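Local atomic coordinates of nicotinate-nucleotide pyrophosphorylase (Pyrococcus furiosus, PDB entry 2I14), a protein that probably joins nicotinate to phosphoribosyl pyrophosphate, with ATP hydrolysis, to make nicotinate mononucleotide for NAD(+) biosynthesis. Residues A[115-125]-A[297-306]. Numbering follows the deposited sequence.
Sequences LSQASGIATAA and AIASAKPVDF
Ile121 reaches from helix 108-131 to the carbonyls at the end of helix 296-299. CB sits beside the carbonyl of Ile298; with chi1 at -61°, CG2 lies anti to the backbone N and meets both Ile298 O and, at 3.4 Å, CG2 of Ile298, the two side chains crossing at about a right angle. CG1 passes the same carbonyl and carries CD1 to Ala299 O, 3.5 Å away. Ile153 of helix 150-159 also packs on this isoleucine. Cut back to an alanine, this residue would lose the branch that meets Ile298 CG2 and would probably leave a gap beside the carbonyls of Ile298 and Ala299. After helix 296-299, in the barrel domain of the quinolinate phosphoribosyltransferase family, the chain runs along helix 108-131 towards strand 307-313 of the antiparallel sheet. Ala301 CB rests on Ala124 CB, 3.5 Å off. Gly120 lets the connection lie close, since a CB there would point towards it and leave little room for Lys302 O. Val304 N donates to Ser116 O (3.1 Å), arriving above the carbonyl plane on the face opposite Gly120 N. Phe306 turns its ring edge to Ser119 OG, a hydroxyl hydrogen-bonded to Val63 N, while CG1 of Val304, two residues earlier, covers one face.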
loop_
_atom_site.group_PDB
_atom_site.type_symbol
_atom_site.label_atom_id
_atom_site.label_comp_id
_atom_site.label_asym_id
_atom_site.label_seq_id
_atom_site.Cartn_x
_atom_site.Cartn_y
_atom_site.Cartn_z
ATOM N N LEU A 115 -25.053 -5.085 27.969
ATOM C CA LEU A 115 -24.452 -3.781 27.702
ATOM C C LEU A 115 -23.737 -3.785 26.345
ATOM O O LEU A 115 -23.914 -2.889 25.527
ATOM C CB LEU A 115 -23.466 -3.413 28.833
ATOM C CG LEU A 115 -24.009 -3.388 30.290
ATOM C CD1 LEU A 115 -22.879 -3.298 31.317
ATOM C CD2 LEU A 115 -24.953 -2.225 30.465
ATOM N N SER A 116 -22.967 -4.837 26.103
ATOM C CA SER A 116 -22.167 -4.988 24.894
ATOM C C SER A 116 -22.809 -4.849 23.520
ATOM O O SER A 116 -22.406 -3.999 22.723
ATOM C CB SER A 116 -21.436 -6.317 24.947
ATOM O OG SER A 116 -20.634 -6.357 26.100
ATOM N N GLN A 117 -23.795 -5.675 23.218
ATOM C CA GLN A 117 -24.385 -5.614 21.897
ATOM C C GLN A 117 -25.255 -4.368 21.682
ATOM O O GLN A 117 -25.304 -3.810 20.583
ATOM C CB GLN A 117 -25.180 -6.895 21.648
ATOM C CG GLN A 117 -25.504 -7.165 20.187
ATOM C CD GLN A 117 -26.295 -8.467 19.979
ATOM O OE1 GLN A 117 -26.613 -8.831 18.842
ATOM N NE2 GLN A 117 -26.608 -9.175 21.079
ATOM N N ALA A 118 -25.943 -3.944 22.737
ATOM C CA ALA A 118 -26.793 -2.762 22.667
ATOM C C ALA A 118 -25.892 -1.568 22.400
ATOM O O ALA A 118 -26.084 -0.825 21.419
ATOM C CB ALA A 118 -27.534 -2.569 23.969
ATOM N N SER A 119 -24.907 -1.387 23.276
ATOM C CA SER A 119 -23.952 -0.297 23.127
ATOM C C SER A 119 -23.352 -0.317 21.733
ATOM O O SER A 119 -23.145 0.737 21.119
ATOM C CB SER A 119 -22.853 -0.424 24.172
ATOM O OG SER A 119 -23.344 -0.026 25.444
ATOM N N GLY A 120 -23.083 -1.526 21.247
ATOM C CA GLY A 120 -22.527 -1.682 19.923
ATOM C C GLY A 120 -23.446 -1.111 18.857
ATOM O O GLY A 120 -23.064 -0.231 18.084
ATOM N N ILE A 121 -24.675 -1.606 18.813
ATOM C CA ILE A 121 -25.639 -1.121 17.842
ATOM C C ILE A 121 -25.864 0.388 17.952
ATOM O O ILE A 121 -25.908 1.094 16.938
ATOM C CB ILE A 121 -26.962 -1.839 18.006
ATOM C CG1 ILE A 121 -26.745 -3.333 17.766
ATOM C CG2 ILE A 121 -27.981 -1.269 17.039
ATOM C CD1 ILE A 121 -28.007 -4.183 17.842
ATOM N N ALA A 122 -26.003 0.883 19.178
ATOM C CA ALA A 122 -26.225 2.315 19.385
ATOM C C ALA A 122 -25.104 3.165 18.767
ATOM O O ALA A 122 -25.355 4.015 17.902
ATOM C CB ALA A 122 -26.352 2.615 20.873
ATOM N N THR A 123 -23.872 2.928 19.216
ATOM C CA THR A 123 -22.715 3.652 18.715
ATOM C C THR A 123 -22.737 3.636 17.201
ATOM O O THR A 123 -22.552 4.660 16.557
ATOM C CB THR A 123 -21.412 3.002 19.208
ATOM O OG1 THR A 123 -21.452 2.908 20.634
ATOM C CG2 THR A 123 -20.206 3.835 18.806
ATOM N N ALA A 124 -22.969 2.461 16.633
ATOM C CA ALA A 124 -23.016 2.337 15.191
ATOM C C ALA A 124 -24.023 3.351 14.679
ATOM O O ALA A 124 -23.701 4.201 13.854
ATOM C CB ALA A 124 -23.450 0.941 14.811
ATOM N N ALA A 125 -25.245 3.247 15.190
ATOM C CA ALA A 125 -26.321 4.131 14.798
ATOM C C ALA A 125 -25.944 5.609 14.846
ATOM O O ALA A 125 -26.029 6.316 13.829
ATOM C CB ALA A 125 -27.538 3.873 15.673
ATOM N N ALA A 297 -25.470 -2.613 8.969
ATOM C CA ALA A 297 -24.450 -1.752 9.563
ATOM C C ALA A 297 -24.795 -1.293 10.974
ATOM O O ALA A 297 -23.930 -0.812 11.708
ATOM C CB ALA A 297 -24.222 -0.557 8.686
ATOM N N ILE A 298 -26.058 -1.450 11.357
ATOM C CA ILE A 298 -26.499 -1.033 12.682
ATOM C C ILE A 298 -26.906 -2.231 13.509
ATOM O O ILE A 298 -26.459 -2.373 14.640
ATOM C CB ILE A 298 -27.699 -0.001 12.596
ATOM C CG1 ILE A 298 -27.231 1.279 11.884
ATOM C CG2 ILE A 298 -28.220 0.339 14.001
ATOM C CD1 ILE A 298 -28.300 2.299 11.710
ATOM N N ALA A 299 -27.743 -3.096 12.944
ATOM C CA ALA A 299 -28.213 -4.280 13.670
ATOM C C ALA A 299 -27.101 -5.307 13.896
ATOM O O ALA A 299 -26.964 -5.888 14.980
ATOM C CB ALA A 299 -29.369 -4.928 12.919
ATOM N N SER A 300 -26.312 -5.522 12.857
ATOM C CA SER A 300 -25.219 -6.465 12.913
ATOM C C SER A 300 -23.947 -5.747 13.337
ATOM O O SER A 300 -22.838 -6.233 13.084
ATOM C CB SER A 300 -25.003 -7.105 11.539
ATOM O OG SER A 300 -26.188 -7.713 11.066
ATOM N N ALA A 301 -24.097 -4.586 13.956
ATOM C CA ALA A 301 -22.939 -3.833 14.410
ATOM C C ALA A 301 -22.145 -4.712 15.385
ATOM O O ALA A 301 -22.700 -5.630 15.965
ATOM C CB ALA A 301 -23.398 -2.547 15.098
ATOM N N LYS A 302 -20.855 -4.440 15.558
ATOM C CA LYS A 302 -20.038 -5.227 16.465
ATOM C C LYS A 302 -20.216 -4.786 17.906
ATOM O O LYS A 302 -20.287 -3.594 18.186
ATOM C CB LYS A 302 -18.556 -5.078 16.137
ATOM C CG LYS A 302 -18.152 -5.400 14.717
ATOM C CD LYS A 302 -16.652 -5.142 14.551
ATOM C CE LYS A 302 -16.273 -4.899 13.102
ATOM N NZ LYS A 302 -14.869 -4.419 13.039
ATOM N N PRO A 303 -20.264 -5.743 18.843
ATOM C CA PRO A 303 -20.417 -5.477 20.275
ATOM C C PRO A 303 -19.242 -4.662 20.809
ATOM O O PRO A 303 -18.210 -4.555 20.153
ATOM C CB PRO A 303 -20.425 -6.867 20.878
ATOM C CG PRO A 303 -21.025 -7.696 19.792
ATOM C CD PRO A 303 -20.359 -7.184 18.567
ATOM N N VAL A 304 -19.398 -4.095 22.002
ATOM C CA VAL A 304 -18.335 -3.321 22.649
ATOM C C VAL A 304 -17.718 -4.315 23.617
ATOM O O VAL A 304 -18.417 -4.841 24.466
ATOM C CB VAL A 304 -18.919 -2.107 23.427
ATOM C CG1 VAL A 304 -17.811 -1.317 24.094
ATOM C CG2 VAL A 304 -19.688 -1.209 22.472
ATOM N N ASP A 305 -16.424 -4.585 23.470
ATOM C CA ASP A 305 -15.734 -5.567 24.318
ATOM C C ASP A 305 -15.782 -5.142 25.778
ATOM O O ASP A 305 -14.764 -4.738 26.343
ATOM C CB ASP A 305 -14.261 -5.736 23.872
ATOM C CG ASP A 305 -13.713 -7.151 24.140
ATOM O OD1 ASP A 305 -12.467 -7.362 24.088
ATOM O OD2 ASP A 305 -14.538 -8.061 24.393
ATOM N N PHE A 306 -16.967 -5.230 26.379
ATOM C CA PHE A 306 -17.178 -4.855 27.782
ATOM C C PHE A 306 -16.736 -5.978 28.725
ATOM O O PHE A 306 -17.065 -7.137 28.503
ATOM C CB PHE A 306 -18.665 -4.522 28.017
ATOM C CG PHE A 306 -19.006 -3.067 27.831
ATOM C CD1 PHE A 306 -20.176 -2.689 27.177
ATOM C CD2 PHE A 306 -18.167 -2.072 28.320
ATOM C CE1 PHE A 306 -20.507 -1.338 27.006
ATOM C CE2 PHE A 306 -18.485 -0.715 28.155
ATOM C CZ PHE A 306 -19.661 -0.351 27.493
#